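Local coordinates for protein alanine racemase (Acinetobacter baumannii, PDB 4QHR) that belongs to the alanine racemase family, with a TIM-barrel N-terminal domain and a mainly beta C-terminal domain, and carries a covalently bound pyridoxal phosphate group, at residues A[89-94]-A[112-117]; A[97-102]-A[106-111]. All coordinates share one frame; numbering follows the deposited sequence.

Interaction 1: residues A[89-94]-A[112-117]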
# COMPACT_ATOMS: atom_id res chain seq x y z
N VAL A 89 -24.58 -12.29 -14.78
CA VAL A 89 -23.58 -11.32 -15.29
C VAL A 89 -22.36 -12.05 -15.87
O VAL A 89 -21.94 -11.78 -16.99
CB VAL A 89 -23.08 -10.37 -14.18
CG1 VAL A 89 -22.08 -9.37 -14.73
CG2 VAL A 89 -24.26 -9.63 -13.53
N ALA A 90 -21.85 -13.01 -15.11
CA ALA A 90 -20.80 -13.89 -15.59
C ALA A 90 -21.14 -14.55 -16.91
O ALA A 90 -20.34 -14.55 -17.83
CB ALA A 90 -20.46 -14.96 -14.54
N ILE A 91 -22.33 -15.10 -17.03
CA ILE A 91 -22.75 -15.75 -18.24
C ILE A 91 -22.83 -14.77 -19.42
O ILE A 91 -22.35 -15.07 -20.53
CB ILE A 91 -24.07 -16.49 -18.01
CG1 ILE A 91 -23.84 -17.73 -17.11
CG2 ILE A 91 -24.70 -16.89 -19.29
CD1 ILE A 91 -25.14 -18.18 -16.44
N GLU A 92 -23.36 -13.59 -19.17
CA GLU A 92 -23.60 -12.58 -20.21
C GLU A 92 -22.27 -12.04 -20.74
O GLU A 92 -22.08 -11.86 -21.95
CB GLU A 92 -24.48 -11.47 -19.66
CG GLU A 92 -24.60 -10.20 -20.50
CD GLU A 92 -25.36 -10.38 -21.81
OE1 GLU A 92 -25.11 -9.55 -22.70
OE2 GLU A 92 -26.20 -11.32 -21.97
N GLN A 93 -21.34 -11.83 -19.82
CA GLN A 93 -20.03 -11.35 -20.17
C GLN A 93 -19.06 -12.44 -20.64
O GLN A 93 -17.90 -12.13 -20.94
CB GLN A 93 -19.43 -10.65 -18.96
CG GLN A 93 -20.19 -9.42 -18.47
CD GLN A 93 -20.08 -8.28 -19.44
OE1 GLN A 93 -19.23 -8.29 -20.32
NE2 GLN A 93 -20.93 -7.29 -19.29
N LYS A 94 -19.51 -13.68 -20.67
CA LYS A 94 -18.65 -14.83 -21.00
C LYS A 94 -17.42 -15.01 -20.06
O LYS A 94 -16.27 -15.15 -20.52
CB LYS A 94 -18.19 -14.77 -22.43
CG LYS A 94 -19.35 -14.92 -23.41
CD LYS A 94 -18.82 -14.89 -24.84
CE LYS A 94 -19.93 -15.24 -25.83
NZ LYS A 94 -19.79 -14.35 -27.04
N LYS A 112 -27.40 -23.84 -15.55
CA LYS A 112 -26.64 -24.65 -16.49
C LYS A 112 -26.96 -24.39 -17.96
O LYS A 112 -26.06 -24.33 -18.78
CB LYS A 112 -26.79 -26.13 -16.15
CG LYS A 112 -28.09 -26.77 -16.59
CD LYS A 112 -28.12 -28.22 -16.16
CE LYS A 112 -29.49 -28.85 -16.37
NZ LYS A 112 -29.76 -29.80 -15.24
N GLN A 113 -28.23 -24.22 -18.32
CA GLN A 113 -28.54 -24.10 -19.76
C GLN A 113 -27.89 -22.86 -20.41
O GLN A 113 -27.19 -22.99 -21.42
CB GLN A 113 -30.03 -24.25 -20.04
CG GLN A 113 -30.36 -25.76 -20.09
CD GLN A 113 -31.82 -26.15 -19.90
OE1 GLN A 113 -32.12 -27.33 -19.71
NE2 GLN A 113 -32.73 -25.17 -19.93
N ALA A 114 -28.08 -21.69 -19.80
CA ALA A 114 -27.46 -20.46 -20.31
C ALA A 114 -25.91 -20.51 -20.28
O ALA A 114 -25.25 -20.13 -21.23
CB ALA A 114 -27.97 -19.28 -19.51
N TYR A 115 -25.36 -21.02 -19.18
CA TYR A 115 -23.93 -21.16 -19.01
C TYR A 115 -23.37 -22.04 -20.11
O TYR A 115 -22.43 -21.65 -20.78
CB TYR A 115 -23.63 -21.72 -17.61
CG TYR A 115 -22.18 -21.67 -17.20
CD1 TYR A 115 -21.29 -22.63 -17.61
CD2 TYR A 115 -21.70 -20.65 -16.36
CE1 TYR A 115 -19.96 -22.63 -17.18
CE2 TYR A 115 -20.35 -20.60 -15.94
CZ TYR A 115 -19.48 -21.59 -16.37
OH TYR A 115 -18.13 -21.58 -15.98
N ILE A 116 -23.98 -23.18 -20.36
CA ILE A 116 -23.50 -24.11 -21.40
C ILE A 116 -23.73 -23.53 -22.80
O ILE A 116 -22.86 -23.61 -23.68
CB ILE A 116 -24.17 -25.50 -21.27
CG1 ILE A 116 -23.61 -26.18 -20.01
CG2 ILE A 116 -23.91 -26.37 -22.50
CD1 ILE A 116 -24.42 -27.37 -19.56
N ALA A 117 -24.85 -22.88 -23.02
CA ALA A 117 -25.11 -22.33 -24.35
C ALA A 117 -24.11 -21.25 -24.71
O ALA A 117 -23.78 -21.10 -25.87
CB ALA A 117 -26.54 -21.83 -24.45

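Interaction 2: residues A[97-102]-A[106-111]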
# COMPACT_ATOMS: atom_id res chain seq x y z
N CYS A 97 -16.30 -19.74 -14.75
CA CYS A 97 -16.24 -19.77 -13.31
C CYS A 97 -15.50 -20.96 -12.79
O CYS A 97 -15.76 -22.08 -13.21
CB CYS A 97 -17.64 -19.80 -12.70
SG CYS A 97 -18.57 -18.32 -13.05
N VAL A 98 -14.61 -20.69 -11.84
CA VAL A 98 -14.16 -21.70 -10.94
C VAL A 98 -15.31 -22.04 -10.00
O VAL A 98 -16.03 -21.14 -9.54
CB VAL A 98 -12.94 -21.24 -10.12
CG1 VAL A 98 -12.88 -21.95 -8.79
CG2 VAL A 98 -11.68 -21.50 -10.90
N ILE A 99 -15.50 -23.32 -9.70
CA ILE A 99 -16.28 -23.69 -8.53
C ILE A 99 -15.37 -24.43 -7.55
O ILE A 99 -14.51 -25.24 -7.93
CB ILE A 99 -17.57 -24.52 -8.86
CG1 ILE A 99 -17.25 -25.89 -9.43
CG2 ILE A 99 -18.50 -23.73 -9.77
CD1 ILE A 99 -18.43 -26.85 -9.43
N HIS A 100 -15.53 -24.12 -6.28
CA HIS A 100 -14.68 -24.70 -5.24
C HIS A 100 -15.48 -25.27 -4.05
O HIS A 100 -14.89 -25.89 -3.19
CB HIS A 100 -13.59 -23.71 -4.78
CG HIS A 100 -14.15 -22.48 -4.15
ND1 HIS A 100 -14.64 -22.46 -2.86
CD2 HIS A 100 -14.32 -21.23 -4.64
CE1 HIS A 100 -15.07 -21.25 -2.58
NE2 HIS A 100 -14.93 -20.49 -3.66
N HIS A 101 -16.79 -25.08 -4.00
CA HIS A 101 -17.57 -25.62 -2.89
C HIS A 101 -19.01 -25.77 -3.31
O HIS A 101 -19.45 -25.22 -4.35
CB HIS A 101 -17.34 -24.80 -1.58
CG HIS A 101 -17.86 -23.39 -1.60
ND1 HIS A 101 -18.18 -22.71 -0.45
CD2 HIS A 101 -18.14 -22.54 -2.63
CE1 HIS A 101 -18.62 -21.50 -0.76
NE2 HIS A 101 -18.61 -21.38 -2.07
N GLN A 102 -19.75 -26.54 -2.50
CA GLN A 102 -21.12 -26.99 -2.80
C GLN A 102 -22.07 -25.86 -3.20
O GLN A 102 -22.82 -25.97 -4.17
CB GLN A 102 -21.67 -27.77 -1.60
CG GLN A 102 -22.95 -28.54 -1.81
CD GLN A 102 -22.88 -29.57 -2.93
OE1 GLN A 102 -21.84 -30.21 -3.17
NE2 GLN A 102 -24.00 -29.76 -3.61
N GLU A 106 -24.27 -25.71 -6.66
CA GLU A 106 -25.73 -25.60 -6.74
C GLU A 106 -26.13 -24.45 -7.63
O GLU A 106 -27.02 -24.61 -8.48
CB GLU A 106 -26.38 -25.49 -5.34
CG GLU A 106 -26.33 -26.85 -4.63
CD GLU A 106 -26.47 -26.77 -3.12
OE1 GLU A 106 -26.83 -25.69 -2.61
OE2 GLU A 106 -26.17 -27.78 -2.44
N TRP A 107 -25.48 -23.30 -7.49
CA TRP A 107 -25.83 -22.15 -8.34
C TRP A 107 -25.56 -22.39 -9.84
O TRP A 107 -26.32 -21.93 -10.71
CB TRP A 107 -25.08 -20.91 -7.90
CG TRP A 107 -25.37 -20.47 -6.50
CD1 TRP A 107 -26.50 -20.72 -5.76
CD2 TRP A 107 -24.51 -19.65 -5.67
NE1 TRP A 107 -26.38 -20.14 -4.51
CE2 TRP A 107 -25.18 -19.46 -4.44
CE3 TRP A 107 -23.25 -19.07 -5.85
CZ2 TRP A 107 -24.63 -18.71 -3.40
CZ3 TRP A 107 -22.70 -18.32 -4.81
CH2 TRP A 107 -23.40 -18.15 -3.61
N LEU A 108 -24.47 -23.08 -10.13
CA LEU A 108 -24.07 -23.35 -11.51
C LEU A 108 -25.06 -24.29 -12.18
O LEU A 108 -25.50 -24.06 -13.32
CB LEU A 108 -22.69 -23.99 -11.54
CG LEU A 108 -22.23 -24.35 -12.95
CD1 LEU A 108 -21.97 -23.09 -13.81
CD2 LEU A 108 -21.01 -25.19 -12.85
N ILE A 109 -25.42 -25.36 -11.51
CA ILE A 109 -26.46 -26.28 -12.05
C ILE A 109 -27.76 -25.55 -12.29
O ILE A 109 -28.41 -25.71 -13.31
CB ILE A 109 -26.73 -27.45 -11.09
CG1 ILE A 109 -25.53 -28.36 -10.98
CG2 ILE A 109 -28.02 -28.22 -11.50
CD1 ILE A 109 -25.08 -29.01 -12.25
N LYS A 110 -28.14 -24.73 -11.33
CA LYS A 110 -29.28 -23.87 -11.47
C LYS A 110 -29.25 -23.08 -12.77
O LYS A 110 -30.30 -22.95 -13.39
CB LYS A 110 -29.41 -22.93 -10.28
CG LYS A 110 -30.65 -22.05 -10.27
CD LYS A 110 -31.26 -21.90 -8.87
CE LYS A 110 -32.46 -20.94 -8.87
NZ LYS A 110 -32.05 -19.49 -8.86
N HIS A 111 -28.09 -22.53 -13.16
CA HIS A 111 -27.95 -21.75 -14.40
C HIS A 111 -27.29 -22.53 -15.55
O HIS A 111 -26.76 -21.93 -16.47
CB HIS A 111 -27.16 -20.47 -14.13
CG HIS A 111 -27.83 -19.55 -13.18
ND1 HIS A 111 -27.69 -19.68 -11.81
CD2 HIS A 111 -28.69 -18.53 -13.38
CE1 HIS A 111 -28.42 -18.75 -11.21
NE2 HIS A 111 -29.02 -18.04 -12.14

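Interaction 1: residues A[89-94]-A[112-117]
I91 packs against A114 and Y115 where two short helices come side by side. The CA atoms of I91 and Y115 lie 5.6 Å apart. No hydrogen bond links the segments. The contact is small, with 149 Å² buried in all, and I91 supplies about half of it.

The tight part is at Y115. I91 CG1 comes within 3.7 Å of Y115 CD2 and approaches the ring obliquely. CG1 stands anti to the carbonyl carbon of I91 (chi1 -71°). From there its end carbon goes on to the backbone of the other helix: I91 CD1 is 4.0 Å from Y115 N. The Y115 ring leaves its helix anti to the backbone N (chi1 -169°), and its CB also lies against the isoleucine.

The loose part is at A114, an exposed residue. I91 CG2 sits 3.8 Å from A114 O and 4.1 Å from A114 CB.

Helix 87-92 ends here in a Schellman motif, with K94 at positive phi. I91 O accepts a hydrogen bond from the side chain of Q118. The hydroxyl of buried Y115 bonds to K121 O and probably to C97 N, beyond the apolar contact. Helix 87-92 also meets helix 60-68 through V89. The A90 side chain packs on F95 and C97 of strand 95-99. Helix 112-117 leads into strand 122-125 of the barrel.

Interaction 2: residues A[97-102]-A[106-111]
Q102 O accepts a hydrogen bond from the backbone N of E106 at 2.9 Å, with an N-H...O angle of 161°. This is a first-turn bond of helix 102-110, for which H101 is the N-cap. The side chains of the same two residues make a second link. Q102 NE2 donates to E106 OE2 at 3.2 Å. The acceptor lies in the amide plane of Q102, but the amide meets the anti side of the carboxylate, 27° out of its plane. Q102 CG, anti to the backbone N (chi1 -168°), lies 3.4 Å from E106 OE2. The bend at chi2 then turns the amide toward the carboxylate. The E106 chain is extended beyond CG and crosses the glutamine at about a right angle.

The buried end of the contact is apolar. I99 CG2 of the strand meets L108 CD2 of the helix at 4.2 Å. V122 of strand 122-125 and L147 of helix 139-149 touch both side chains.

At the far end of the helix, W107 O is gripped twice by H111. H111 N lies 3.1 Å and H111 ND1 2.9 Å from W107 O, on opposite faces of the carbonyl plane.

The contact thus pairs a hydrophobic strand-helix seam with polar links at the surface. The side-chain bond joins a neutral amide to a carboxylate, so it is no salt bridge, and it lies between two exposed side chains.

The two contacts lie in the TIM-barrel domain, with centres about 12 Å apart. Interaction 2 is nested in the chain loop closed by interaction 1. The order is helix 87-92, strand 95-99, helix 102-110, helix 112-117. The strand lies between 75-77 and 122-125 in the parallel barrel sheet, and the helices pack outside it. The contacts also touch directly. Y115 CD2 of interaction 1 is 3.5 Å from L108 CD1 of interaction 2, and I91 CD1 is 3.8 Å from H111 CB. Their apolar side chains meet beside strand 95-99. Just after the strand, H100 and H101 pack on I241 of the second subunit.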